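Local coordinates for protein beta-galactosidase (Bacteroides thetaiotaomicron, PDB 5MUJ) that probably acts as a glycoside hydrolase, an arabinofuranosidase that trims side chain B of the plant pectin rhamnogalacturonan II, at residues A[341-346]-A[363-368]; A[45-50]-A[99-104]; A[197-202]-A[258-263]. All blocks are in the same frame, centred on the assembly; numbering follows the deposited sequence.

Contact 1 of 3, residues A[341-346]-A[363-368]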
loop_
_atom_site.group_PDB
_atom_site.type_symbol
_atom_site.label_atom_id
_atom_site.label_comp_id
_atom_site.label_asym_id
_atom_site.label_seq_id
_atom_site.Cartn_x
_atom_site.Cartn_y
_atom_site.Cartn_z
ATOM N N ASP A 341 18.508 12.154 -0.837
ATOM C CA ASP A 341 19.941 12.375 -0.728
ATOM C C ASP A 341 20.726 11.242 -1.370
ATOM O O ASP A 341 21.606 10.672 -0.759
ATOM C CB ASP A 341 20.322 12.566 0.751
ATOM C CG ASP A 341 21.748 13.042 0.936
ATOM O OD1 ASP A 341 22.177 13.989 0.235
ATOM O OD2 ASP A 341 22.424 12.437 1.791
ATOM N N GLY A 342 20.366 10.904 -2.599
ATOM C CA GLY A 342 21.116 9.935 -3.385
ATOM C C GLY A 342 20.995 8.470 -2.979
ATOM O O GLY A 342 21.769 7.635 -3.457
ATOM N N VAL A 343 20.010 8.142 -2.147
ATOM C CA VAL A 343 19.810 6.771 -1.675
ATOM C C VAL A 343 18.337 6.435 -1.843
ATOM O O VAL A 343 17.484 7.273 -1.510
ATOM C CB VAL A 343 20.244 6.634 -0.203
ATOM C CG1 VAL A 343 20.093 5.213 0.307
ATOM C CG2 VAL A 343 21.695 7.124 -0.030
ATOM N N VAL A 344 18.056 5.231 -2.356
ATOM C CA VAL A 344 16.692 4.692 -2.461
ATOM C C VAL A 344 16.377 3.781 -1.287
ATOM O O VAL A 344 17.172 2.901 -0.965
ATOM C CB VAL A 344 16.462 3.901 -3.772
ATOM C CG1 VAL A 344 14.999 3.434 -3.851
ATOM C CG2 VAL A 344 16.798 4.731 -4.982
ATOM N N TYR A 345 15.236 4.043 -0.628
ATOM C CA TYR A 345 14.771 3.265 0.510
ATOM C C TYR A 345 13.457 2.616 0.077
ATOM O O TYR A 345 12.498 3.329 -0.212
ATOM C CB TYR A 345 14.508 4.142 1.749
ATOM C CG TYR A 345 15.693 4.966 2.242
ATOM C CD1 TYR A 345 16.104 6.128 1.575
ATOM C CD2 TYR A 345 16.371 4.607 3.401
ATOM C CE1 TYR A 345 17.197 6.862 2.029
ATOM C CE2 TYR A 345 17.443 5.350 3.863
ATOM C CZ TYR A 345 17.826 6.473 3.187
ATOM O OH TYR A 345 18.902 7.229 3.635
ATOM N N HIS A 346 13.431 1.291 0.071
ATOM C CA HIS A 346 12.259 0.541 -0.301
ATOM C C HIS A 346 11.710 -0.117 0.970
ATOM O O HIS A 346 12.291 -1.074 1.470
ATOM C CB HIS A 346 12.602 -0.486 -1.362
ATOM C CG HIS A 346 11.396 -1.096 -2.034
ATOM N ND1 HIS A 346 11.411 -1.429 -3.372
ATOM C CD2 HIS A 346 10.182 -1.523 -1.560
ATOM C CE1 HIS A 346 10.248 -1.981 -3.711
ATOM N NE2 HIS A 346 9.491 -2.053 -2.641
ATOM N N THR A 363 17.855 -0.902 0.715
ATOM C CA THR A 363 18.434 0.347 0.214
ATOM C C THR A 363 19.342 0.131 -0.991
ATOM O O THR A 363 19.802 -0.969 -1.229
ATOM C CB THR A 363 19.214 1.082 1.322
ATOM O OG1 THR A 363 20.228 0.220 1.830
ATOM C CG2 THR A 363 18.262 1.511 2.448
ATOM N N SER A 364 19.562 1.193 -1.745
ATOM C CA SER A 364 20.418 1.152 -2.932
ATOM C C SER A 364 21.951 1.050 -2.627
ATOM O O SER A 364 22.700 0.573 -3.481
ATOM C CB SER A 364 20.188 2.372 -3.791
ATOM O OG SER A 364 20.305 3.545 -3.020
ATOM N N LYS A 365 22.411 1.518 -1.460
ATOM C CA LYS A 365 23.747 1.132 -0.980
ATOM C C LYS A 365 23.642 0.697 0.474
ATOM O O LYS A 365 22.649 1.027 1.137
ATOM C CB LYS A 365 24.734 2.294 -1.131
ATOM C CG LYS A 365 24.438 3.485 -0.220
ATOM C CD LYS A 365 25.373 4.657 -0.497
ATOM C CE LYS A 365 25.346 5.698 0.615
ATOM N NZ LYS A 365 26.493 6.642 0.472
ATOM N N PRO A 366 24.634 -0.069 0.975
ATOM C CA PRO A 366 24.543 -0.413 2.399
ATOM C C PRO A 366 24.411 0.822 3.317
ATOM O O PRO A 366 25.175 1.801 3.165
ATOM C CB PRO A 366 25.875 -1.131 2.684
ATOM C CG PRO A 366 26.354 -1.603 1.353
ATOM C CD PRO A 366 25.921 -0.520 0.386
HETATM N N MSE A 367 23.455 0.772 4.265
HETATM C CA MSE A 367 23.185 1.815 5.257
HETATM C C MSE A 367 23.233 1.255 6.671
HETATM O O MSE A 367 22.639 1.816 7.580
HETATM C CB MSE A 367 21.813 2.438 4.964
HETATM C CG MSE A 367 21.716 3.143 3.620
HETATM SE SE MSE A 367 22.945 4.664 3.404
HETATM C CE MSE A 367 21.939 5.805 4.631
ATOM N N GLY A 368 23.962 0.169 6.877
ATOM C CA GLY A 368 24.021 -0.540 8.146
ATOM C C GLY A 368 23.012 -1.672 8.252
ATOM O O GLY A 368 22.568 -2.228 7.255
HETATM O O HOH W 1 22.628 4.938 -3.353
#
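The ring of Tyr345 is met by two side chains of 363-368. Methyl CG2 of Thr363 lies 3.8 Å from Tyr345 CD2. At the far end, methyl CE of Met367, a selenomethionine, lies 3.5 Å from Tyr345 OH. Neither methyl comes squarely over the ring or squarely to its rim. The Met367 side chain, bent at chi2 and chi3, runs at about a right angle to the tyrosine. Leu100 and Leu101 of contact 2 also touch Tyr345. In the backbone, Tyr345 and Thr363 form an antiparallel non-hydrogen-bonded pair, with both side chains on one face of the sheet.

Ser364 then grips Val344 twice. Its OG sits between its own backbone N and carbonyl carbon (chi1 52°). There it takes the N-H of Val344 at 2.9 Å from Val344 N to Ser364 OG, nearly straight at 171°. The return bond runs from Ser364 N to Val344 O at 3.0 Å. Val344 O also receives a CA-H...O contact from Thr363 CA at 3.1 Å. A water bridges Ser364 OG and Gly342 O.

Val343 splits its methyls between partners. CG1 packs 3.7 Å from Ser364 OG and 4.2 Å from Met367 CG. CG2 meets CE of Lys365. Thr363 OG1 donates to Lys365 O, two residues on, at 2.6 Å, from above the carbonyl plane. This short bond spans the point where strand 357-363 ends.

The contact closes the end of a strand pair in a four-stranded blade of the propeller. A serine hydroxyl replaces a backbone carbonyl as the acceptor for Val344 N. The inter-strand bonding therefore continues one step past the last regular pair. Val344 thus has both its N-H and its C=O bonded to one serine, while methyl contacts of Thr363 and Met367 cover part of the tyrosine.

Contact 2 of 3, residues A[45-50]-A[99-104]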
loop_
_atom_site.group_PDB
_atom_site.type_symbol
_atom_site.label_atom_id
_atom_site.label_comp_id
_atom_site.label_asym_id
_atom_site.label_seq_id
_atom_site.Cartn_x
_atom_site.Cartn_y
_atom_site.Cartn_z
ATOM N N TYR A 45 20.304 -4.067 -0.941
ATOM C CA TYR A 45 20.938 -4.179 0.415
ATOM C C TYR A 45 19.838 -4.109 1.498
ATOM O O TYR A 45 19.189 -3.064 1.699
ATOM C CB TYR A 45 22.059 -3.110 0.659
ATOM C CG TYR A 45 23.130 -3.265 -0.383
ATOM C CD1 TYR A 45 24.000 -4.368 -0.360
ATOM C CD2 TYR A 45 23.166 -2.458 -1.473
ATOM C CE1 TYR A 45 24.932 -4.572 -1.365
ATOM C CE2 TYR A 45 24.082 -2.667 -2.498
ATOM C CZ TYR A 45 24.975 -3.711 -2.431
ATOM O OH TYR A 45 25.887 -3.930 -3.457
ATOM N N LYS A 46 19.620 -5.212 2.193
ATOM C CA LYS A 46 18.509 -5.268 3.180
ATOM C C LYS A 46 18.973 -4.761 4.540
ATOM O O LYS A 46 19.819 -5.371 5.192
ATOM C CB LYS A 46 17.966 -6.686 3.286
ATOM C CG LYS A 46 17.252 -7.065 1.986
ATOM C CD LYS A 46 16.446 -8.345 2.059
ATOM C CE LYS A 46 15.687 -8.532 0.773
ATOM N NZ LYS A 46 15.014 -9.852 0.886
ATOM N N TYR A 47 18.408 -3.642 4.944
ATOM C CA TYR A 47 18.776 -3.009 6.237
ATOM C C TYR A 47 18.221 -3.853 7.364
ATOM O O TYR A 47 18.909 -4.171 8.324
ATOM C CB TYR A 47 18.229 -1.625 6.315
ATOM C CG TYR A 47 18.464 -0.953 7.632
ATOM C CD1 TYR A 47 19.678 -0.336 7.912
ATOM C CD2 TYR A 47 17.458 -0.894 8.589
ATOM C CE1 TYR A 47 19.899 0.279 9.125
ATOM C CE2 TYR A 47 17.667 -0.281 9.822
ATOM C CZ TYR A 47 18.897 0.319 10.071
ATOM O OH TYR A 47 19.146 0.943 11.277
ATOM N N GLY A 48 16.944 -4.204 7.233
ATOM C CA GLY A 48 16.243 -5.094 8.130
ATOM C C GLY A 48 14.984 -4.405 8.602
ATOM O O GLY A 48 14.500 -3.465 7.949
ATOM N N LEU A 49 14.471 -4.840 9.739
ATOM C CA LEU A 49 13.162 -4.369 10.190
ATOM C C LEU A 49 13.205 -2.909 10.603
ATOM O O LEU A 49 14.218 -2.419 11.181
ATOM C CB LEU A 49 12.615 -5.254 11.297
ATOM C CG LEU A 49 12.337 -6.704 10.870
ATOM C CD1 LEU A 49 12.341 -7.675 12.028
ATOM C CD2 LEU A 49 11.009 -6.807 10.112
ATOM N N ALA A 50 12.133 -2.203 10.281
ATOM C CA ALA A 50 11.937 -0.811 10.651
ATOM C C ALA A 50 10.953 -0.743 11.825
ATOM O O ALA A 50 11.135 -0.002 12.791
ATOM C CB ALA A 50 11.343 -0.059 9.475
ATOM N N ASN A 99 15.928 9.638 10.367
ATOM C CA ASN A 99 16.944 9.154 9.412
ATOM C C ASN A 99 16.446 8.111 8.420
ATOM O O ASN A 99 17.254 7.460 7.743
ATOM C CB ASN A 99 18.177 8.616 10.175
ATOM C CG ASN A 99 17.870 7.376 10.972
ATOM O OD1 ASN A 99 16.715 6.923 11.015
ATOM N ND2 ASN A 99 18.869 6.814 11.614
ATOM N N LEU A 100 15.120 7.983 8.331
ATOM C CA LEU A 100 14.411 6.916 7.559
ATOM C C LEU A 100 14.631 5.453 7.996
ATOM O O LEU A 100 13.930 4.564 7.511
ATOM C CB LEU A 100 14.630 7.051 6.040
ATOM C CG LEU A 100 14.031 8.281 5.368
ATOM C CD1 LEU A 100 14.682 8.616 4.036
ATOM C CD2 LEU A 100 12.542 7.999 5.210
ATOM N N LEU A 101 15.506 5.186 8.962
ATOM C CA LEU A 101 15.902 3.835 9.320
ATOM C C LEU A 101 15.409 3.411 10.702
ATOM O O LEU A 101 14.975 2.273 10.892
ATOM C CB LEU A 101 17.450 3.740 9.287
ATOM C CG LEU A 101 18.071 3.990 7.910
ATOM C CD1 LEU A 101 19.615 4.119 8.070
ATOM C CD2 LEU A 101 17.630 2.904 6.886
ATOM N N ASP A 102 15.591 4.324 11.666
ATOM C CA ASP A 102 15.217 4.174 13.056
ATOM C C ASP A 102 13.893 4.899 13.295
ATOM O O ASP A 102 13.790 6.131 13.102
ATOM C CB ASP A 102 16.286 4.783 13.988
ATOM C CG ASP A 102 17.606 4.030 13.946
ATOM O OD1 ASP A 102 18.442 4.319 13.077
ATOM O OD2 ASP A 102 17.797 3.134 14.783
ATOM N N TRP A 103 12.949 4.136 13.809
ATOM C CA TRP A 103 11.516 4.557 13.872
ATOM C C TRP A 103 10.995 4.485 15.293
ATOM O O TRP A 103 11.314 3.542 16.040
ATOM C CB TRP A 103 10.607 3.683 12.941
ATOM C CG TRP A 103 10.908 3.978 11.530
ATOM C CD1 TRP A 103 11.849 3.358 10.734
ATOM C CD2 TRP A 103 10.333 5.011 10.726
ATOM N NE1 TRP A 103 11.900 3.971 9.500
ATOM C CE2 TRP A 103 10.975 4.981 9.474
ATOM C CE3 TRP A 103 9.365 5.981 10.956
ATOM C CZ2 TRP A 103 10.694 5.913 8.489
ATOM C CZ3 TRP A 103 9.091 6.861 9.983
ATOM C CH2 TRP A 103 9.727 6.820 8.758
ATOM N N ARG A 104 10.190 5.477 15.672
ATOM C CA ARG A 104 9.527 5.453 16.984
ATOM C C ARG A 104 8.007 5.611 16.837
ATOM O O ARG A 104 7.528 6.620 16.337
ATOM C CB ARG A 104 10.072 6.553 17.876
ATOM C CG ARG A 104 11.584 6.476 18.151
ATOM C CD ARG A 104 12.040 7.697 18.928
ATOM N NE ARG A 104 11.833 8.911 18.135
ATOM C CZ ARG A 104 12.698 9.381 17.236
ATOM N NH1 ARG A 104 13.853 8.749 17.018
ATOM N NH2 ARG A 104 12.406 10.469 16.534
HETATM O O HOH W 2 20.616 2.893 12.292
HETATM O O HOH W 3 15.029 0.112 12.376
HETATM O O HOH W 4 13.315 1.372 14.077
#
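Tyr47 lays its ring across Leu101. Methyl CD2 of Leu101 stands over the ring centre, 3.9 Å from the centroid and 8° off the ring normal, a CH-pi contact. Leu101 CB packs 3.8 Å from Tyr47 CZ, towards the hydroxyl end. Tyr47 CG is anti to the backbone N (chi1 175°), and its CB already points toward the loop 99-104.

The carboxylate of Asp102 is turned 78° from the ring plane. It does not bond the tyrosine directly: a water joins Tyr47 OH to Asp102 OD1. A second water, in the ring plane at the edge of Tyr47, bridges Leu49 O and Leu101 O. Further on, Ala50 CB packs 3.7 Å from Trp103 CD1, and a third water links Ala50 O to Trp103 N.

The loop holds its own shape. Asn99 OD1 accepts from Leu101 N and, at 2.9 Å, from Asp102 N. Asn99 ND2 returns a bond to Asp102 OD1, met on its anti side.

Tyr47 and Gly48 form a classic beta bulge facing Ile361. Strand 45-51 completes the sheet of the last three strands, the Velcro-like closure of a five-bladed beta-propeller, and here packs on the Asx turn of the adjoining blade.

Contact 3 of 3, residues A[197-202]-A[258-263]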
loop_
_atom_site.group_PDB
_atom_site.type_symbol
_atom_site.label_atom_id
_atom_site.label_comp_id
_atom_site.label_asym_id
_atom_site.label_seq_id
_atom_site.Cartn_x
_atom_site.Cartn_y
_atom_site.Cartn_z
ATOM N N ALA A 197 -20.447 -0.714 -9.356
ATOM C CA ALA A 197 -19.339 -1.646 -9.097
ATOM C C ALA A 197 -19.121 -2.591 -10.275
ATOM O O ALA A 197 -20.084 -3.067 -10.890
ATOM C CB ALA A 197 -19.590 -2.462 -7.847
ATOM N N GLN A 198 -17.852 -2.846 -10.572
ATOM C CA GLN A 198 -17.440 -3.659 -11.710
ATOM C C GLN A 198 -17.017 -5.079 -11.293
ATOM O O GLN A 198 -16.806 -5.357 -10.096
ATOM C CB GLN A 198 -16.313 -2.945 -12.432
ATOM C CG GLN A 198 -16.716 -1.602 -13.018
ATOM C CD GLN A 198 -15.522 -0.754 -13.387
ATOM O OE1 GLN A 198 -14.532 -0.730 -12.646
ATOM N NE2 GLN A 198 -15.597 -0.054 -14.511
ATOM N N TRP A 199 -16.922 -5.992 -12.271
ATOM C CA TRP A 199 -16.636 -7.400 -11.976
ATOM C C TRP A 199 -15.398 -7.631 -11.095
ATOM O O TRP A 199 -15.416 -8.471 -10.218
ATOM C CB TRP A 199 -16.521 -8.240 -13.272
ATOM C CG TRP A 199 -15.357 -7.889 -14.226
ATOM C CD1 TRP A 199 -15.391 -7.011 -15.284
ATOM C CD2 TRP A 199 -13.988 -8.374 -14.168
ATOM N NE1 TRP A 199 -14.197 -6.992 -15.923
ATOM C CE2 TRP A 199 -13.306 -7.796 -15.248
ATOM C CE3 TRP A 199 -13.318 -9.295 -13.357
ATOM C CZ2 TRP A 199 -11.941 -8.049 -15.488
ATOM C CZ3 TRP A 199 -12.002 -9.546 -13.596
ATOM C CH2 TRP A 199 -11.323 -8.947 -14.666
ATOM N N TRP A 200 -14.356 -6.876 -11.372
ATOM C CA TRP A 200 -13.039 -7.069 -10.725
ATOM C C TRP A 200 -12.952 -6.693 -9.252
ATOM O O TRP A 200 -11.935 -6.992 -8.598
ATOM C CB TRP A 200 -12.027 -6.305 -11.549
ATOM C CG TRP A 200 -12.131 -4.837 -11.375
ATOM C CD1 TRP A 200 -12.940 -3.991 -12.041
ATOM C CD2 TRP A 200 -11.376 -4.019 -10.458
ATOM N NE1 TRP A 200 -12.791 -2.718 -11.603
ATOM C CE2 TRP A 200 -11.821 -2.695 -10.626
ATOM C CE3 TRP A 200 -10.404 -4.287 -9.492
ATOM C CZ2 TRP A 200 -11.306 -1.624 -9.874
ATOM C CZ3 TRP A 200 -9.886 -3.216 -8.755
ATOM C CH2 TRP A 200 -10.339 -1.914 -8.947
ATOM N N GLU A 201 -13.994 -6.051 -8.731
ATOM C CA GLU A 201 -14.030 -5.555 -7.349
ATOM C C GLU A 201 -15.260 -6.078 -6.599
ATOM O O GLU A 201 -15.586 -5.569 -5.575
ATOM C CB GLU A 201 -14.006 -4.017 -7.355
ATOM C CG GLU A 201 -15.280 -3.415 -7.938
ATOM C CD GLU A 201 -15.331 -1.915 -7.978
ATOM O OE1 GLU A 201 -14.827 -1.275 -7.026
ATOM O OE2 GLU A 201 -15.939 -1.377 -8.947
ATOM N N LYS A 202 -15.989 -7.078 -7.128
ATOM C CA LYS A 202 -17.250 -7.551 -6.472
ATOM C C LYS A 202 -17.097 -8.284 -5.152
ATOM O O LYS A 202 -18.027 -8.284 -4.381
ATOM C CB LYS A 202 -18.122 -8.436 -7.386
ATOM C CG LYS A 202 -18.646 -7.751 -8.608
ATOM C CD LYS A 202 -19.723 -6.733 -8.336
ATOM C CE LYS A 202 -20.213 -6.149 -9.652
ATOM N NZ LYS A 202 -21.212 -7.047 -10.315
ATOM N N GLY A 258 -12.524 1.550 -18.315
ATOM C CA GLY A 258 -11.588 0.533 -18.785
ATOM C C GLY A 258 -10.958 -0.349 -17.722
ATOM O O GLY A 258 -10.029 -1.088 -18.031
ATOM N N ASN A 259 -11.474 -0.315 -16.489
ATOM C CA ASN A 259 -10.965 -1.195 -15.420
ATOM C C ASN A 259 -11.154 -2.702 -15.691
ATOM O O ASN A 259 -12.120 -3.101 -16.423
ATOM C CB ASN A 259 -11.665 -0.907 -14.105
ATOM C CG ASN A 259 -11.144 0.320 -13.416
ATOM O OD1 ASN A 259 -10.026 0.743 -13.681
ATOM N ND2 ASN A 259 -11.963 0.930 -12.550
ATOM N N PRO A 260 -10.294 -3.572 -15.136
ATOM C CA PRO A 260 -9.040 -3.222 -14.398
ATOM C C PRO A 260 -7.925 -2.797 -15.355
ATOM O O PRO A 260 -7.905 -3.221 -16.501
ATOM C CB PRO A 260 -8.692 -4.528 -13.654
ATOM C CG PRO A 260 -9.409 -5.626 -14.393
ATOM C CD PRO A 260 -10.592 -5.023 -15.119
ATOM N N VAL A 261 -6.995 -1.954 -14.903
ATOM C CA VAL A 261 -5.918 -1.474 -15.764
ATOM C C VAL A 261 -4.598 -2.272 -15.613
ATOM O O VAL A 261 -3.673 -2.069 -16.389
ATOM C CB VAL A 261 -5.602 0.013 -15.513
ATOM C CG1 VAL A 261 -6.828 0.860 -15.782
ATOM C CG2 VAL A 261 -5.026 0.257 -14.105
ATOM N N PHE A 262 -4.520 -3.141 -14.610
ATOM C CA PHE A 262 -3.317 -3.928 -14.414
ATOM C C PHE A 262 -3.626 -5.177 -13.635
ATOM O O PHE A 262 -4.166 -5.101 -12.554
ATOM C CB PHE A 262 -2.276 -3.111 -13.657
ATOM C CG PHE A 262 -0.912 -3.723 -13.659
ATOM C CD1 PHE A 262 -0.255 -4.066 -14.841
ATOM C CD2 PHE A 262 -0.255 -3.898 -12.464
ATOM C CE1 PHE A 262 1.017 -4.618 -14.824
ATOM C CE2 PHE A 262 1.000 -4.455 -12.433
ATOM C CZ PHE A 262 1.648 -4.820 -13.606
ATOM N N ALA A 263 -3.292 -6.327 -14.219
ATOM C CA ALA A 263 -3.605 -7.601 -13.643
ATOM C C ALA A 263 -2.641 -8.638 -14.184
ATOM O O ALA A 263 -2.066 -8.453 -15.252
ATOM C CB ALA A 263 -5.021 -8.009 -14.006
HETATM O O HOH W 5 -12.873 -5.407 -17.846
#
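Two loops at the ends of one propeller blade meet here. Segment 197-202 leads into strand 204-212, and segment 258-263 leaves the same sheet after strand 254-255. The indole of Trp200 is sandwiched between Glu201 of its own loop and Pro260 of the other. Glu201 CB stands over the centre of one face. Pro260 CB covers the opposite face, 4.0 Å above the plane and offset toward the rim.

Gln198 OE1 takes two N-H groups. Trp200 NE1 reaches it at 2.8 Å, in the indole plane but above the amide plane of Gln198. Asn259 ND2 reaches Gln198 OE1 at 3.1 Å on a lone pair, with the two amide planes 78° apart. Asn259 ND2 also bonds to Ile244 O, and Gln198 NE2 to Tyr256 O. Beside this, Asn259 CB sits 3.3 Å from Trp200 NE1.

Pro260 follows a cis peptide bond. Its CD presses to 3.3 Å from Trp199 CZ2, a tight approach. A water links Trp199 NE1 to Asn259 O. One face of the Trp199 indole carries Trp200 CB.

An alanine in place of Trp200 would probably leave Gln198 OE1 without its indole donor and open a gap between Pro260 CB and Glu201 CB. The contact thus combines one shared amide oxygen with apolar cover on two indoles. With two donors on OE1 and NE2 bonded to Tyr256 O, the Gln198 amide is likely to be held in one orientation.

Overall arrangement
Contacts 1 and 2 are neighbours, with centres 10 Å apart, and both reach the sheet that joins the N-terminal strand 45-51 to the last strands of the chain. They touch directly: Thr363 N lies 2.7 Å from Tyr45 O, a probable hydrogen bond, and Met367 O packs on Tyr47 CE1. Together they belong to the closure of the propeller ring. Contact 3 lies on the other side of the chain's centre, 35 Å from either by centres; its nearest atoms are about 13 Å from contact 1 and about 20 Å from contact 2. The Trp200 side chain is about 10 Å from a bound methylated fucose derivative of the glycan, so it does not touch that sugar.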